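Local coordinates for N-acetylglucosamine 2-epimerase (PDB 3GT5), which probably acts as a sugar isomerase of the N-acylglucosamine 2-epimerase family, built on an (alpha/alpha)6-barrel, at residues L11-I15 with C383-L387; T18-Y22 with K374-M380. All coordinates share one frame; numbering follows the deposited sequence.

Contact 1. Residues L11-I15 with C383-L387; sequences LRTHI and CHEVL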
ATOM      1  N   LEU A  11     -16.854   6.058  -8.558  1.00 19.63           N
ATOM      2  CA  LEU A  11     -15.458   5.588  -8.415  1.00 20.05           C
ATOM      3  C   LEU A  11     -14.549   6.039  -9.556  1.00 20.15           C
ATOM      4  O   LEU A  11     -13.401   6.498  -9.345  1.00 18.88           O
ATOM      5  CB  LEU A  11     -15.410   4.057  -8.225  1.00 20.81           C
ATOM      6  CG  LEU A  11     -16.168   3.578  -6.968  1.00 21.04           C
ATOM      7  CD1 LEU A  11     -16.556   2.096  -7.018  1.00 23.45           C
ATOM      8  CD2 LEU A  11     -15.356   3.873  -5.717  1.00 18.26           C
ATOM      9  N   ARG A  12     -15.045   5.937 -10.796  1.00 19.65           N
ATOM     10  CA  ARG A  12     -14.270   6.361 -11.949  1.00 20.15           C
ATOM     11  C   ARG A  12     -14.009   7.864 -11.955  1.00 19.96           C
ATOM     12  O   ARG A  12     -12.902   8.303 -12.244  1.00 18.83           O
ATOM     13  CB  ARG A  12     -14.951   5.931 -13.272  1.00 20.90           C
ATOM     14  CG  ARG A  12     -14.836   4.403 -13.523  1.00 25.82           C
ATOM     15  CD  ARG A  12     -15.578   3.910 -14.832  1.00 31.24           C
ATOM     16  NE  ARG A  12     -15.513   4.927 -15.893  1.00 36.66           N
ATOM     17  CZ  ARG A  12     -14.708   4.946 -16.968  1.00 39.46           C
ATOM     18  NH1 ARG A  12     -13.842   3.963 -17.248  1.00 40.17           N
ATOM     19  NH2 ARG A  12     -14.790   5.989 -17.808  1.00 41.44           N
ATOM     20  N   THR A  13     -15.038   8.630 -11.586  1.00 19.74           N
ATOM     21  CA  THR A  13     -14.920  10.071 -11.538  1.00 19.50           C
ATOM     22  C   THR A  13     -13.919  10.437 -10.462  1.00 18.82           C
ATOM     23  O   THR A  13     -13.117  11.320 -10.665  1.00 18.90           O
ATOM     24  CB  THR A  13     -16.282  10.776 -11.293  1.00 21.05           C
ATOM     25  OG1 THR A  13     -17.209  10.363 -12.313  1.00 24.37           O
ATOM     26  CG2 THR A  13     -16.149  12.322 -11.347  1.00 22.20           C
ATOM     27  N   HIS A  14     -13.982   9.766  -9.320  1.00 18.71           N
ATOM     28  CA  HIS A  14     -13.065  10.073  -8.235  1.00 18.18           C
ATOM     29  C   HIS A  14     -11.621   9.792  -8.613  1.00 18.60           C
ATOM     30  O   HIS A  14     -10.729  10.607  -8.320  1.00 18.12           O
ATOM     31  CB  HIS A  14     -13.448   9.363  -6.942  1.00 19.85           C
ATOM     32  CG  HIS A  14     -12.538   9.700  -5.811  1.00 17.82           C
ATOM     33  ND1 HIS A  14     -12.338  11.004  -5.388  1.00 21.05           N
ATOM     34  CD2 HIS A  14     -11.676   8.935  -5.097  1.00 21.81           C
ATOM     35  CE1 HIS A  14     -11.435  11.009  -4.415  1.00 21.96           C
ATOM     36  NE2 HIS A  14     -11.029   9.761  -4.209  1.00 21.08           N
ATOM     37  N   ILE A  15     -11.382   8.653  -9.249  1.00 17.69           N
ATOM     38  CA  ILE A  15     -10.056   8.329  -9.725  1.00 18.32           C
ATOM     39  C   ILE A  15      -9.546   9.407 -10.721  1.00 18.50           C
ATOM     40  O   ILE A  15      -8.411   9.890 -10.669  1.00 18.02           O
ATOM     41  CB  ILE A  15     -10.008   6.934 -10.406  1.00 17.78           C
ATOM     42  CG1 ILE A  15     -10.174   5.799  -9.391  1.00 17.75           C
ATOM     43  CG2 ILE A  15      -8.612   6.778 -11.165  1.00 17.24           C
ATOM     44  CD1 ILE A  15     -10.619   4.438 -10.024  1.00 20.55           C
ATOM     45  N   CYS A 383     -10.226   2.425  -5.013  1.00 17.98           N
ATOM     46  CA  CYS A 383     -11.305   2.614  -5.992  1.00 18.10           C
ATOM     47  C   CYS A 383     -11.193   1.591  -7.128  1.00 18.52           C
ATOM     48  O   CYS A 383     -12.196   1.017  -7.553  1.00 19.01           O
ATOM     49  CB  CYS A 383     -11.301   4.028  -6.562  1.00 18.59           C
ATOM     50  SG  CYS A 383     -11.779   5.228  -5.287  1.00 21.15           S
ATOM     51  N   HIS A 384      -9.988   1.336  -7.597  1.00 18.34           N
ATOM     52  CA  HIS A 384      -9.791   0.317  -8.643  1.00 18.73           C
ATOM     53  C   HIS A 384     -10.213  -1.039  -8.121  1.00 19.27           C
ATOM     54  O   HIS A 384     -10.816  -1.838  -8.859  1.00 19.31           O
ATOM     55  CB  HIS A 384      -8.333   0.225  -9.119  1.00 17.86           C
ATOM     56  CG  HIS A 384      -7.855   1.405  -9.918  1.00 18.77           C
ATOM     57  ND1 HIS A 384      -8.349   1.719 -11.167  1.00 20.93           N
ATOM     58  CD2 HIS A 384      -6.886   2.317  -9.663  1.00 18.62           C
ATOM     59  CE1 HIS A 384      -7.698   2.769 -11.652  1.00 18.72           C
ATOM     60  NE2 HIS A 384      -6.821   3.170 -10.748  1.00 20.15           N
ATOM     61  N   GLU A 385      -9.903  -1.326  -6.857  1.00 18.62           N
ATOM     62  CA  GLU A 385     -10.299  -2.593  -6.274  1.00 20.10           C
ATOM     63  C   GLU A 385     -11.834  -2.705  -6.168  1.00 19.36           C
ATOM     64  O   GLU A 385     -12.377  -3.740  -6.490  1.00 20.40           O
ATOM     65  CB  GLU A 385      -9.670  -2.846  -4.888  1.00 20.07           C
ATOM     66  CG  GLU A 385      -9.811  -4.325  -4.428  1.00 23.08           C
ATOM     67  CD  GLU A 385      -9.309  -5.309  -5.492  1.00 29.37           C
ATOM     68  OE1 GLU A 385      -8.126  -5.177  -5.958  1.00 29.50           O
ATOM     69  OE2 GLU A 385     -10.136  -6.180  -5.904  1.00 29.92           O
ATOM     70  N   VAL A 386     -12.516  -1.643  -5.746  1.00 19.22           N
ATOM     71  CA  VAL A 386     -13.976  -1.703  -5.637  1.00 18.73           C
ATOM     72  C   VAL A 386     -14.581  -1.883  -7.017  1.00 20.03           C
ATOM     73  O   VAL A 386     -15.593  -2.597  -7.145  1.00 20.38           O
ATOM     74  CB  VAL A 386     -14.584  -0.504  -4.935  1.00 19.67           C
ATOM     75  CG1 VAL A 386     -16.132  -0.671  -4.800  1.00 17.19           C
ATOM     76  CG2 VAL A 386     -13.924  -0.327  -3.549  1.00 19.99           C
ATOM     77  N   LEU A 387     -13.939  -1.318  -8.042  1.00 19.93           N
ATOM     78  CA  LEU A 387     -14.404  -1.505  -9.420  1.00 22.03           C
ATOM     79  C   LEU A 387     -14.388  -2.981  -9.868  1.00 23.53           C
ATOM     80  O   LEU A 387     -15.132  -3.341 -10.775  1.00 24.40           O
ATOM     81  CB  LEU A 387     -13.628  -0.663 -10.429  1.00 21.37           C
ATOM     82  CG  LEU A 387     -14.049   0.826 -10.363  1.00 21.78           C
ATOM     83  CD1 LEU A 387     -13.039   1.727 -11.055  1.00 24.35           C
ATOM     84  CD2 LEU A 387     -15.545   1.056 -10.841  1.00 19.53           C
TER
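In the helical barrel of this epimerase family, L11, H14 and I15 on helix 8-22 meet C383, H384, V386 and L387 on helix 377-387. The two short segments run nearly antiparallel, at 157°, with axes 9.8 Å apart. No hydrogen bond crosses between them. C383 lies between L11 and I15. Its CB rests on I15 CG1 at 3.5 Å. With SG anti to its carbonyl carbon (chi1 -69°), the sulfur reaches L11 CD2 and the edge of the H14 ring. There C383 SG lies in the ring plane, 3.7 Å from H14 CD2. I15 CD1 sits over one face of the H384 imidazole, a CH-pi contact 3.8 Å from the ring centroid. The same methyl touches L387 CD1. The first and last helices of the alpha/alpha-barrel are thus joined side by side, with helices 51-68 and 329-346 flanking them. L11 CD1, the other branch, meets V386 CG1 at 3.6 Å, the two side chains crossing at about a right angle. L387 CD2 lies against L11 CB, 4.0 Å away. R12 CG lies near L387 CD1, and R12 NH1 is hydrogen-bonded to Q67. H14 NE2 is hydrogen-bonded to W354.

Contact 2. Residues T18-Y22 with K374-M380; sequences TMAFY and KTDYHTM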
ATOM      1  N   THR A  18      -8.481  12.602  -8.936  1.00 18.17           N
ATOM      2  CA  THR A  18      -7.152  12.483  -8.314  1.00 18.34           C
ATOM      3  C   THR A  18      -6.038  12.482  -9.371  1.00 17.98           C
ATOM      4  O   THR A  18      -5.014  13.113  -9.229  1.00 18.55           O
ATOM      5  CB  THR A  18      -7.117  11.245  -7.438  1.00 17.46           C
ATOM      6  OG1 THR A  18      -8.158  11.330  -6.456  1.00 19.55           O
ATOM      7  CG2 THR A  18      -5.739  11.072  -6.787  1.00 18.43           C
ATOM      8  N   MET A  19      -6.258  11.809 -10.492  1.00 19.12           N
ATOM      9  CA  MET A  19      -5.302  11.874 -11.600  1.00 18.51           C
ATOM     10  C   MET A  19      -5.108  13.307 -12.110  1.00 19.93           C
ATOM     11  O   MET A  19      -3.996  13.681 -12.429  1.00 20.42           O
ATOM     12  CB  MET A  19      -5.667  10.946 -12.744  1.00 18.21           C
ATOM     13  CG  MET A  19      -5.576   9.451 -12.419  1.00 18.19           C
ATOM     14  SD  MET A  19      -3.871   8.863 -12.032  1.00 13.87           S
ATOM     15  CE  MET A  19      -3.042   9.137 -13.604  1.00 22.82           C
ATOM     16  N   ALA A  20      -6.175  14.100 -12.114  1.00 19.72           N
ATOM     17  CA  ALA A  20      -6.084  15.492 -12.538  1.00 20.10           C
ATOM     18  C   ALA A  20      -5.230  16.326 -11.583  1.00 20.02           C
ATOM     19  O   ALA A  20      -4.606  17.281 -12.025  1.00 20.59           O
ATOM     20  CB  ALA A  20      -7.508  16.108 -12.749  1.00 19.27           C
ATOM     21  N   PHE A  21      -5.143  15.963 -10.302  1.00 19.60           N
ATOM     22  CA  PHE A  21      -4.231  16.642  -9.373  1.00 19.97           C
ATOM     23  C   PHE A  21      -2.759  16.418  -9.770  1.00 19.71           C
ATOM     24  O   PHE A  21      -1.931  17.352  -9.818  1.00 20.36           O
ATOM     25  CB  PHE A  21      -4.444  16.149  -7.911  1.00 19.78           C
ATOM     26  CG  PHE A  21      -3.466  16.703  -6.951  1.00 20.13           C
ATOM     27  CD1 PHE A  21      -3.632  17.976  -6.451  1.00 23.43           C
ATOM     28  CD2 PHE A  21      -2.334  16.009  -6.586  1.00 18.88           C
ATOM     29  CE1 PHE A  21      -2.738  18.501  -5.582  1.00 22.64           C
ATOM     30  CE2 PHE A  21      -1.419  16.559  -5.712  1.00 19.61           C
ATOM     31  CZ  PHE A  21      -1.629  17.797  -5.207  1.00 22.20           C
ATOM     32  N   TYR A  22      -2.398  15.162 -10.042  1.00 19.60           N
ATOM     33  CA  TYR A  22      -0.989  14.796 -10.238  1.00 19.57           C
ATOM     34  C   TYR A  22      -0.526  14.996 -11.688  1.00 20.12           C
ATOM     35  O   TYR A  22       0.616  15.270 -11.929  1.00 21.84           O
ATOM     36  CB  TYR A  22      -0.784  13.316  -9.895  1.00 19.90           C
ATOM     37  CG  TYR A  22      -0.808  13.038  -8.431  1.00 18.09           C
ATOM     38  CD1 TYR A  22      -1.928  12.448  -7.839  1.00 18.47           C
ATOM     39  CD2 TYR A  22       0.276  13.399  -7.607  1.00 18.85           C
ATOM     40  CE1 TYR A  22      -1.996  12.230  -6.463  1.00 17.22           C
ATOM     41  CE2 TYR A  22       0.235  13.122  -6.204  1.00 15.96           C
ATOM     42  CZ  TYR A  22      -0.892  12.558  -5.660  1.00 17.37           C
ATOM     43  OH  TYR A  22      -0.953  12.287  -4.316  1.00 19.55           O
ATOM     44  N   LYS A 374       3.694   9.270  -0.610  1.00 20.41           N
ATOM     45  CA  LYS A 374       2.247   9.380  -0.939  1.00 19.15           C
ATOM     46  C   LYS A 374       2.040   9.787  -2.376  1.00 18.62           C
ATOM     47  O   LYS A 374       2.534  10.826  -2.798  1.00 18.55           O
ATOM     48  CB  LYS A 374       1.542  10.376  -0.023  1.00 18.92           C
ATOM     49  CG  LYS A 374       0.134  10.718  -0.428  1.00 18.37           C
ATOM     50  CD  LYS A 374      -0.666  11.339   0.738  1.00 19.11           C
ATOM     51  CE  LYS A 374      -2.086  11.674   0.413  1.00 15.86           C
ATOM     52  NZ  LYS A 374      -2.245  12.638  -0.724  1.00 17.95           N
ATOM     53  N   THR A 375       1.310   8.964  -3.118  1.00 17.05           N
ATOM     54  CA  THR A 375       0.958   9.254  -4.486  1.00 18.03           C
ATOM     55  C   THR A 375      -0.516   9.072  -4.689  1.00 16.93           C
ATOM     56  O   THR A 375      -0.988   9.142  -5.815  1.00 16.95           O
ATOM     57  CB  THR A 375       1.729   8.372  -5.510  1.00 17.28           C
ATOM     58  OG1 THR A 375       1.183   7.051  -5.472  1.00 19.79           O
ATOM     59  CG2 THR A 375       3.185   8.367  -5.187  1.00 19.52           C
ATOM     60  N   ASP A 376      -1.272   8.877  -3.608  1.00 16.95           N
ATOM     61  CA  ASP A 376      -2.666   8.401  -3.683  1.00 16.62           C
ATOM     62  C   ASP A 376      -2.837   7.035  -4.395  1.00 17.50           C
ATOM     63  O   ASP A 376      -3.913   6.693  -4.896  1.00 19.13           O
ATOM     64  CB  ASP A 376      -3.586   9.501  -4.276  1.00 17.90           C
ATOM     65  CG  ASP A 376      -3.885  10.597  -3.254  1.00 17.39           C
ATOM     66  OD1 ASP A 376      -4.959  10.540  -2.620  1.00 20.65           O
ATOM     67  OD2 ASP A 376      -3.033  11.470  -3.066  1.00 18.07           O
ATOM     68  N   TYR A 377      -1.757   6.268  -4.448  1.00 16.69           N
ATOM     69  CA  TYR A 377      -1.817   4.829  -4.724  1.00 15.83           C
ATOM     70  C   TYR A 377      -2.836   4.151  -3.811  1.00 14.89           C
ATOM     71  O   TYR A 377      -3.643   3.347  -4.276  1.00 14.57           O
ATOM     72  CB  TYR A 377      -0.386   4.188  -4.642  1.00 15.56           C
ATOM     73  CG  TYR A 377      -0.337   2.848  -3.896  1.00 17.31           C
ATOM     74  CD1 TYR A 377      -0.485   1.625  -4.563  1.00 19.92           C
ATOM     75  CD2 TYR A 377      -0.151   2.826  -2.553  1.00 18.50           C
ATOM     76  CE1 TYR A 377      -0.411   0.401  -3.867  1.00 19.61           C
ATOM     77  CE2 TYR A 377      -0.081   1.653  -1.844  1.00 20.59           C
ATOM     78  CZ  TYR A 377      -0.227   0.449  -2.480  1.00 20.56           C
ATOM     79  OH  TYR A 377      -0.158  -0.668  -1.679  1.00 25.35           O
ATOM     80  N   HIS A 378      -2.887   4.502  -2.520  1.00 14.92           N
ATOM     81  CA  HIS A 378      -3.835   3.856  -1.643  1.00 16.18           C
ATOM     82  C   HIS A 378      -5.279   4.238  -1.967  1.00 16.16           C
ATOM     83  O   HIS A 378      -6.167   3.374  -1.862  1.00 16.23           O
ATOM     84  CB  HIS A 378      -3.634   4.215  -0.165  1.00 16.30           C
ATOM     85  CG  HIS A 378      -2.496   3.534   0.501  1.00 18.22           C
ATOM     86  ND1 HIS A 378      -2.557   2.227   0.926  1.00 20.77           N
ATOM     87  CD2 HIS A 378      -1.279   3.998   0.873  1.00 19.26           C
ATOM     88  CE1 HIS A 378      -1.431   1.918   1.547  1.00 18.54           C
ATOM     89  NE2 HIS A 378      -0.636   2.972   1.521  1.00 18.17           N
ATOM     90  N   THR A 379      -5.543   5.508  -2.323  1.00 15.60           N
ATOM     91  CA  THR A 379      -6.926   5.925  -2.503  1.00 16.51           C
ATOM     92  C   THR A 379      -7.473   5.517  -3.878  1.00 17.03           C
ATOM     93  O   THR A 379      -8.568   4.964  -3.999  1.00 17.36           O
ATOM     94  CB  THR A 379      -7.067   7.429  -2.242  1.00 17.17           C
ATOM     95  OG1 THR A 379      -6.284   8.155  -3.203  1.00 17.66           O
ATOM     96  CG2 THR A 379      -6.554   7.712  -0.861  1.00 17.23           C
ATOM     97  N   MET A 380      -6.714   5.802  -4.917  1.00 17.27           N
ATOM     98  CA  MET A 380      -7.054   5.313  -6.259  1.00 17.19           C
ATOM     99  C   MET A 380      -7.049   3.798  -6.340  1.00 17.06           C
ATOM    100  O   MET A 380      -7.951   3.208  -6.945  1.00 17.73           O
ATOM    101  CB  MET A 380      -6.120   5.898  -7.318  1.00 17.16           C
ATOM    102  CG  MET A 380      -6.342   7.419  -7.640  1.00 18.42           C
ATOM    103  SD  MET A 380      -5.346   8.114  -9.036  1.00 11.10           S
ATOM    104  CE  MET A 380      -3.710   8.107  -8.222  1.00 18.92           C
TER
HETATM  105  O   HOH W   1      -8.264   9.035  -5.137  1.00 23.29           O
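Y22 reaches across to D376 and places its hydroxyl on the carboxylate. Y22 OH donates to D376 OD2 at 2.6 Å, using the anti lone pair of that oxygen. The ring and carboxylate planes are 55° apart. K374 NZ comes to D376 OD2 on the syn side, 28° out of the carboxylate plane, and forms a salt bridge of 2.7 Å. The lysine chain is extended until its last torsion, chi4 -59°, which turns the ammonium back to the acid. S370 OG bonds both Y22 OH and K374 NZ, and the lysine also reaches the carbonyl oxygens of W354 and K369. T379 OG1 donates to D376 OD1 at 2.8 Å, and W354 N also binds that oxygen. These donors fix the rotation of the buried carboxylate. A water links T18 OG1 to T379 OG1. T18 CG2 packs on D376 CB, 3.7 Å away. M380 is extended to SD and bends at chi3. Its sulfur lies 3.4 Å from M19 SD, where the two side chains cross at about a right angle. D376 makes no capping bond with its side chain. The arrangement is a buried, charge-paired aspartate at the N-cap position of helix 377-387, the last helix of the (alpha/alpha)6-barrel.

In the fold
The first helix of the chain, 8-22, supplies the first segment of both contacts: 11-15 for contact 1, then 18-22 for contact 2. The chain then passes through the helices of the barrel and the short strands between them before returning at 374-380 and 383-387. Contact 2 closes a loop of 351 residues. It is nested inside the loop of 367 residues closed by contact 1. The order of segments is reversed on the return, as suits antiparallel helices. The two centres are 11 Å apart, and the contacts touch where I15 O packs on M380 SD. Together they join the N-terminal and C-terminal helices, closing the ring of helices.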